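Local structure of putative aldo/keto reductase (Salmonella enterica subsp. enterica serovar Typhimurium, 4R9O) at residues Arg19-Tyr24 and Gln259-Ile264; Gly48-Asp53 and Lys80-Thr85. The protein may act as an NADP-dependent oxidoreductase of the aldo/keto reductase family, built on a TIM barrel. All coordinates share one frame; numbering follows the deposited sequence.

In the fold
After strand 7-9, which pairs antiparallel with it, the chain enters strand 16-23, which supplies one side of contact 1 and also pairs in parallel with strand 51-53 of contact 2. Helix 34-46 then leads into strand 51-53. Contact 2 closes a short loop: 26 intervening residues, with helices 58-61 and 63-73, return the chain to strand 82-90. The remaining strands follow around the barrel until strand 261-264 pairs with strand 16-23 in contact 1, closing a loop of 234 residues that contains the whole of contact 2 without crossing it. The centres of the two contacts lie about 9 Å apart, and probable backbone hydrogen bonds of Met22 and Tyr24 with Asp53 join them.

Contact 1: Arg19-Tyr24 and Gln259-Ile264; sequences RFVMGY and QPLPII
This is the seam of the TIM barrel, where the first barrel strand, 16-23, meets the last, 261-264. The N-to-C directions of the two short segments differ by 33°, the parallel arrangement expected there.

Three backbone hydrogen bonds set the register, Val21 opposite Ile263 and Met22 opposite Ile264. Val21 N donates to Pro262 O (2.9 Å) within the carbonyl plane. Ile264 N meets Val21 O (2.7 Å) almost along the C=O axis, at 175°. Gly23 N donates to Ile264 O (2.6 Å). Pro262 has no N-H, so it joins this pattern through its carbonyl alone.

Apolar contacts divide between the two faces. Val21 and Ile263 lie side by side, pointing the same way, with Val21 CB 4.0 Å from Ile263 CG1. On the opposite face, with Met22 and Ile264, helices 34-46 and 269-276 pack against the sheet. Phe20 crosses Pro262 obliquely: its CE1 is 3.7 Å from Pro262 CG, while Pro262 CD stands over one ring face near the rim. Ile264 CD1 comes to 3.8 Å from Phe20 CD1. Pro262 also lies close to Cys214, which probably belongs to the NADP(+) site.

Met22 has CG anti to its backbone N, and bends at chi2 (65°) and chi3 bring CE to 3.4 Å from Ile264 O. The Ile263 branch methyl lies against Gly23 on its side toward strand 261-264, Ile263 CG2 being 3.5 Å from Gly23 CA.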
loop_
_atom_site.group_PDB
_atom_site.type_symbol
_atom_site.label_atom_id
_atom_site.label_comp_id
_atom_site.label_asym_id
_atom_site.label_seq_id
_atom_site.Cartn_x
_atom_site.Cartn_y
_atom_site.Cartn_z
ATOM N N ARG C 19 26.983 24.963 -9.322
ATOM C CA ARG C 19 25.603 24.496 -9.440
ATOM C C ARG C 19 25.510 23.031 -9.867
ATOM O O ARG C 19 24.573 22.317 -9.500
ATOM C CB ARG C 19 24.848 25.380 -10.436
ATOM C CG ARG C 19 23.358 25.183 -10.447
ATOM C CD ARG C 19 22.731 26.107 -11.463
ATOM N NE ARG C 19 21.282 26.078 -11.365
ATOM C CZ ARG C 19 20.473 26.756 -12.163
ATOM N NH1 ARG C 19 20.983 27.517 -13.125
ATOM N NH2 ARG C 19 19.156 26.664 -11.999
ATOM N N PHE C 20 26.476 22.591 -10.665
ATOM C CA PHE C 20 26.594 21.179 -11.005
ATOM C C PHE C 20 27.766 20.564 -10.236
ATOM O O PHE C 20 28.812 21.183 -10.080
ATOM C CB PHE C 20 26.776 20.988 -12.514
ATOM C CG PHE C 20 25.494 21.066 -13.298
ATOM C CD1 PHE C 20 24.770 19.921 -13.581
ATOM C CD2 PHE C 20 25.023 22.281 -13.765
ATOM C CE1 PHE C 20 23.584 19.985 -14.305
ATOM C CE2 PHE C 20 23.845 22.356 -14.500
ATOM C CZ PHE C 20 23.125 21.202 -14.770
ATOM N N VAL C 21 27.572 19.341 -9.755
ATOM C CA VAL C 21 28.558 18.658 -8.920
ATOM C C VAL C 21 29.090 17.401 -9.602
ATOM O O VAL C 21 28.312 16.577 -10.088
ATOM C CB VAL C 21 27.937 18.288 -7.552
ATOM C CG1 VAL C 21 28.900 17.435 -6.718
ATOM C CG2 VAL C 21 27.534 19.552 -6.800
ATOM N N MET C 22 30.412 17.247 -9.663
ATOM C CA MET C 22 30.976 16.010 -10.214
ATOM C C MET C 22 31.020 14.923 -9.143
ATOM O O MET C 22 31.718 15.063 -8.139
ATOM C CB MET C 22 32.379 16.242 -10.785
ATOM C CG MET C 22 32.931 15.033 -11.532
ATOM S SD MET C 22 31.970 14.651 -13.017
ATOM C CE MET C 22 31.846 12.870 -12.903
ATOM N N GLY C 23 30.274 13.842 -9.360
ATOM C CA GLY C 23 30.226 12.728 -8.418
ATOM C C GLY C 23 31.211 11.619 -8.783
ATOM O O GLY C 23 31.335 11.238 -9.947
ATOM N N TYR C 24 31.909 11.089 -7.783
ATOM C CA TYR C 24 32.969 10.125 -8.039
ATOM C C TYR C 24 32.686 8.722 -7.493
ATOM O O TYR C 24 33.610 7.929 -7.305
ATOM C CB TYR C 24 34.291 10.662 -7.474
ATOM C CG TYR C 24 34.936 11.683 -8.391
ATOM C CD1 TYR C 24 35.699 11.273 -9.484
ATOM C CD2 TYR C 24 34.769 13.050 -8.184
ATOM C CE1 TYR C 24 36.282 12.193 -10.340
ATOM C CE2 TYR C 24 35.355 13.986 -9.043
ATOM C CZ TYR C 24 36.110 13.551 -10.116
ATOM O OH TYR C 24 36.706 14.460 -10.970
ATOM N N GLN C 259 15.696 24.473 -5.908
ATOM C CA GLN C 259 16.926 24.824 -6.641
ATOM C C GLN C 259 18.073 23.834 -6.404
ATOM O O GLN C 259 19.130 24.211 -5.919
ATOM C CB GLN C 259 17.370 26.243 -6.270
ATOM C CG GLN C 259 16.260 27.282 -6.434
ATOM C CD GLN C 259 16.729 28.699 -6.138
ATOM O OE1 GLN C 259 17.499 29.278 -6.903
ATOM N NE2 GLN C 259 16.269 29.260 -5.023
ATOM N N PRO C 260 17.865 22.562 -6.778
ATOM C CA PRO C 260 18.856 21.500 -6.555
ATOM C C PRO C 260 20.156 21.696 -7.343
ATOM O O PRO C 260 20.161 22.350 -8.393
ATOM C CB PRO C 260 18.133 20.233 -7.045
ATOM C CG PRO C 260 16.679 20.611 -7.144
ATOM C CD PRO C 260 16.689 22.056 -7.502
ATOM N N LEU C 261 21.235 21.124 -6.812
ATOM C CA LEU C 261 22.527 21.011 -7.480
ATOM C C LEU C 261 22.682 19.575 -7.976
ATOM O O LEU C 261 22.908 18.662 -7.170
ATOM C CB LEU C 261 23.679 21.358 -6.527
ATOM C CG LEU C 261 23.845 22.800 -6.021
ATOM C CD1 LEU C 261 22.708 23.252 -5.098
ATOM C CD2 LEU C 261 25.180 22.934 -5.322
ATOM N N PRO C 262 22.545 19.363 -9.295
ATOM C CA PRO C 262 22.637 18.001 -9.847
ATOM C C PRO C 262 24.044 17.423 -9.765
ATOM O O PRO C 262 25.015 18.102 -10.107
ATOM C CB PRO C 262 22.207 18.176 -11.311
ATOM C CG PRO C 262 21.436 19.482 -11.339
ATOM C CD PRO C 262 22.115 20.347 -10.308
ATOM N N ILE C 263 24.146 16.177 -9.301
ATOM C CA ILE C 263 25.417 15.457 -9.286
ATOM C C ILE C 263 25.557 14.654 -10.561
ATOM O O ILE C 263 24.708 13.812 -10.861
ATOM C CB ILE C 263 25.530 14.500 -8.080
ATOM C CG1 ILE C 263 25.375 15.277 -6.768
ATOM C CG2 ILE C 263 26.846 13.711 -8.135
ATOM C CD1 ILE C 263 25.142 14.383 -5.553
ATOM N N ILE C 264 26.610 14.941 -11.317
ATOM C CA ILE C 264 26.907 14.230 -12.549
ATOM C C ILE C 264 27.860 13.092 -12.211
ATOM O O ILE C 264 28.820 13.296 -11.470
ATOM C CB ILE C 264 27.562 15.149 -13.604
ATOM C CG1 ILE C 264 26.874 16.514 -13.649
ATOM C CG2 ILE C 264 27.592 14.476 -14.977
ATOM C CD1 ILE C 264 27.675 17.549 -14.422
#

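Contact 2: Gly48-Asp53 and Lys80-Thr85; sequences GVTTVD and KLQIVT
Backbone pairing carries this contact: strands 51-53 and 82-85 run parallel, 19° apart, with Thr51 opposite Gln82, Val52 opposite Ile83 and Asp53 opposite Val84. Gln82 N reaches Thr50 O at 3.0 Å from above the carbonyl plane, 44° out of it. The next two bonds lie nearly along the C=O axis. Val52 N donates to Gln82 O at 2.9 Å. Val84 N donates to Val52 O at 2.9 Å. Val52 therefore uses both N-H and carbonyl across the pair. A CA-H...O contact from Thr51 CA to Gln82 O (3.3 Å) gives that carbonyl a second approach.

These are consecutive strands of the TIM barrel, joined by a beta-alpha-beta crossover through helix 63-73. Val52 and Ile83 project on one face, where Val52 also meets His44 of helix 34-46. Val52 spreads its two methyls: CG1, anti to the carbonyl carbon, comes to 4.0 Å from Leu81 CD2, and CG2, in the crowded position between N and the carbonyl carbon, to 3.9 Å from Ile83 CG1.

The other face carries Thr51, Gln82, Asp53 and Val84. Thr51 turns its methyl, anti to its backbone N, obliquely onto Val84, CG2 to CG2 at 3.9 Å, and its hydroxyl OG1 is hydrogen-bonded to Ser18 N. Asp53, with CG anti to its backbone N, crosses Val84 obliquely, Asp53 OD1 lying 3.9 Å from Val84 CG1. Its polar partners are elsewhere: OD2 forms a salt bridge with Lys86 and OD1 a hydrogen bond with Gln183, which would be expected to keep the buried carboxylate ionised beside Tyr58, the likely proton donor.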
loop_
_atom_site.group_PDB
_atom_site.type_symbol
_atom_site.label_atom_id
_atom_site.label_comp_id
_atom_site.label_asym_id
_atom_site.label_seq_id
_atom_site.Cartn_x
_atom_site.Cartn_y
_atom_site.Cartn_z
ATOM N N GLY C 48 33.945 24.951 -15.090
ATOM C CA GLY C 48 33.351 25.605 -13.934
ATOM C C GLY C 48 32.812 24.660 -12.873
ATOM O O GLY C 48 32.200 25.094 -11.896
ATOM N N VAL C 49 33.034 23.363 -13.057
ATOM C CA VAL C 49 32.610 22.378 -12.065
ATOM C C VAL C 49 33.685 22.225 -10.988
ATOM O O VAL C 49 34.682 21.530 -11.190
ATOM C CB VAL C 49 32.324 21.010 -12.710
ATOM C CG1 VAL C 49 31.847 20.010 -11.649
ATOM C CG2 VAL C 49 31.303 21.156 -13.831
ATOM N N THR C 50 33.483 22.883 -9.849
ATOM C CA THR C 50 34.486 22.890 -8.790
ATOM C C THR C 50 34.148 21.983 -7.603
ATOM O O THR C 50 35.038 21.566 -6.859
ATOM C CB THR C 50 34.710 24.321 -8.268
ATOM O OG1 THR C 50 33.489 24.827 -7.717
ATOM C CG2 THR C 50 35.187 25.239 -9.405
ATOM N N THR C 51 32.866 21.688 -7.409
ATOM C CA THR C 51 32.454 20.870 -6.277
ATOM C C THR C 51 32.431 19.387 -6.638
ATOM O O THR C 51 31.880 19.000 -7.671
ATOM C CB THR C 51 31.055 21.268 -5.761
ATOM O OG1 THR C 51 30.970 22.692 -5.623
ATOM C CG2 THR C 51 30.807 20.611 -4.409
ATOM N N VAL C 52 33.036 18.559 -5.791
ATOM C CA VAL C 52 33.138 17.130 -6.074
ATOM C C VAL C 52 32.603 16.309 -4.898
ATOM O O VAL C 52 32.763 16.670 -3.725
ATOM C CB VAL C 52 34.592 16.701 -6.394
ATOM C CG1 VAL C 52 35.124 17.449 -7.640
ATOM C CG2 VAL C 52 35.498 16.944 -5.210
ATOM N N ASP C 53 31.956 15.204 -5.223
ATOM C CA ASP C 53 31.232 14.441 -4.222
ATOM C C ASP C 53 31.828 13.047 -4.047
ATOM O O ASP C 53 31.943 12.284 -5.008
ATOM C CB ASP C 53 29.750 14.359 -4.605
ATOM C CG ASP C 53 28.930 13.610 -3.576
ATOM O OD1 ASP C 53 28.551 14.227 -2.557
ATOM O OD2 ASP C 53 28.681 12.406 -3.790
ATOM N N LYS C 80 41.309 24.663 -5.611
ATOM C CA LYS C 80 40.338 25.033 -6.631
ATOM C C LYS C 80 39.044 24.231 -6.502
ATOM O O LYS C 80 38.061 24.509 -7.189
ATOM C CB LYS C 80 40.934 24.837 -8.030
ATOM C CG LYS C 80 42.228 25.601 -8.280
ATOM C CD LYS C 80 42.681 25.431 -9.726
ATOM C CE LYS C 80 43.974 26.196 -10.026
ATOM N NZ LYS C 80 45.158 25.621 -9.328
ATOM N N LEU C 81 39.051 23.239 -5.619
ATOM C CA LEU C 81 37.909 22.346 -5.456
ATOM C C LEU C 81 37.186 22.557 -4.131
ATOM O O LEU C 81 37.785 22.972 -3.138
ATOM C CB LEU C 81 38.354 20.886 -5.539
ATOM C CG LEU C 81 39.117 20.395 -6.775
ATOM C CD1 LEU C 81 39.958 19.162 -6.436
ATOM C CD2 LEU C 81 38.132 20.086 -7.886
ATOM N N GLN C 82 35.891 22.268 -4.122
ATOM C CA GLN C 82 35.172 22.068 -2.871
ATOM C C GLN C 82 34.919 20.571 -2.762
ATOM O O GLN C 82 34.226 19.985 -3.595
ATOM C CB GLN C 82 33.861 22.855 -2.815
ATOM C CG GLN C 82 34.025 24.358 -2.933
ATOM C CD GLN C 82 34.195 24.778 -4.373
ATOM O OE1 GLN C 82 35.043 25.615 -4.700
ATOM N NE2 GLN C 82 33.398 24.178 -5.253
ATOM N N ILE C 83 35.510 19.947 -1.754
ATOM C CA ILE C 83 35.388 18.512 -1.599
ATOM C C ILE C 83 34.354 18.138 -0.554
ATOM O O ILE C 83 34.411 18.580 0.594
ATOM C CB ILE C 83 36.713 17.864 -1.219
ATOM C CG1 ILE C 83 37.777 18.233 -2.257
ATOM C CG2 ILE C 83 36.523 16.347 -1.119
ATOM C CD1 ILE C 83 39.148 17.686 -1.946
ATOM N N VAL C 84 33.407 17.318 -0.982
ATOM C CA VAL C 84 32.341 16.844 -0.119
ATOM C C VAL C 84 32.529 15.352 0.050
ATOM O O VAL C 84 32.701 14.634 -0.937
ATOM C CB VAL C 84 30.939 17.118 -0.708
ATOM C CG1 VAL C 84 29.844 16.593 0.248
ATOM C CG2 VAL C 84 30.732 18.607 -1.006
ATOM N N THR C 85 32.508 14.875 1.289
ATOM C CA THR C 85 32.517 13.436 1.494
ATOM C C THR C 85 31.544 13.034 2.602
ATOM O O THR C 85 30.867 13.888 3.188
ATOM C CB THR C 85 33.936 12.912 1.799
ATOM O OG1 THR C 85 33.926 11.479 1.741
ATOM C CG2 THR C 85 34.423 13.386 3.163
#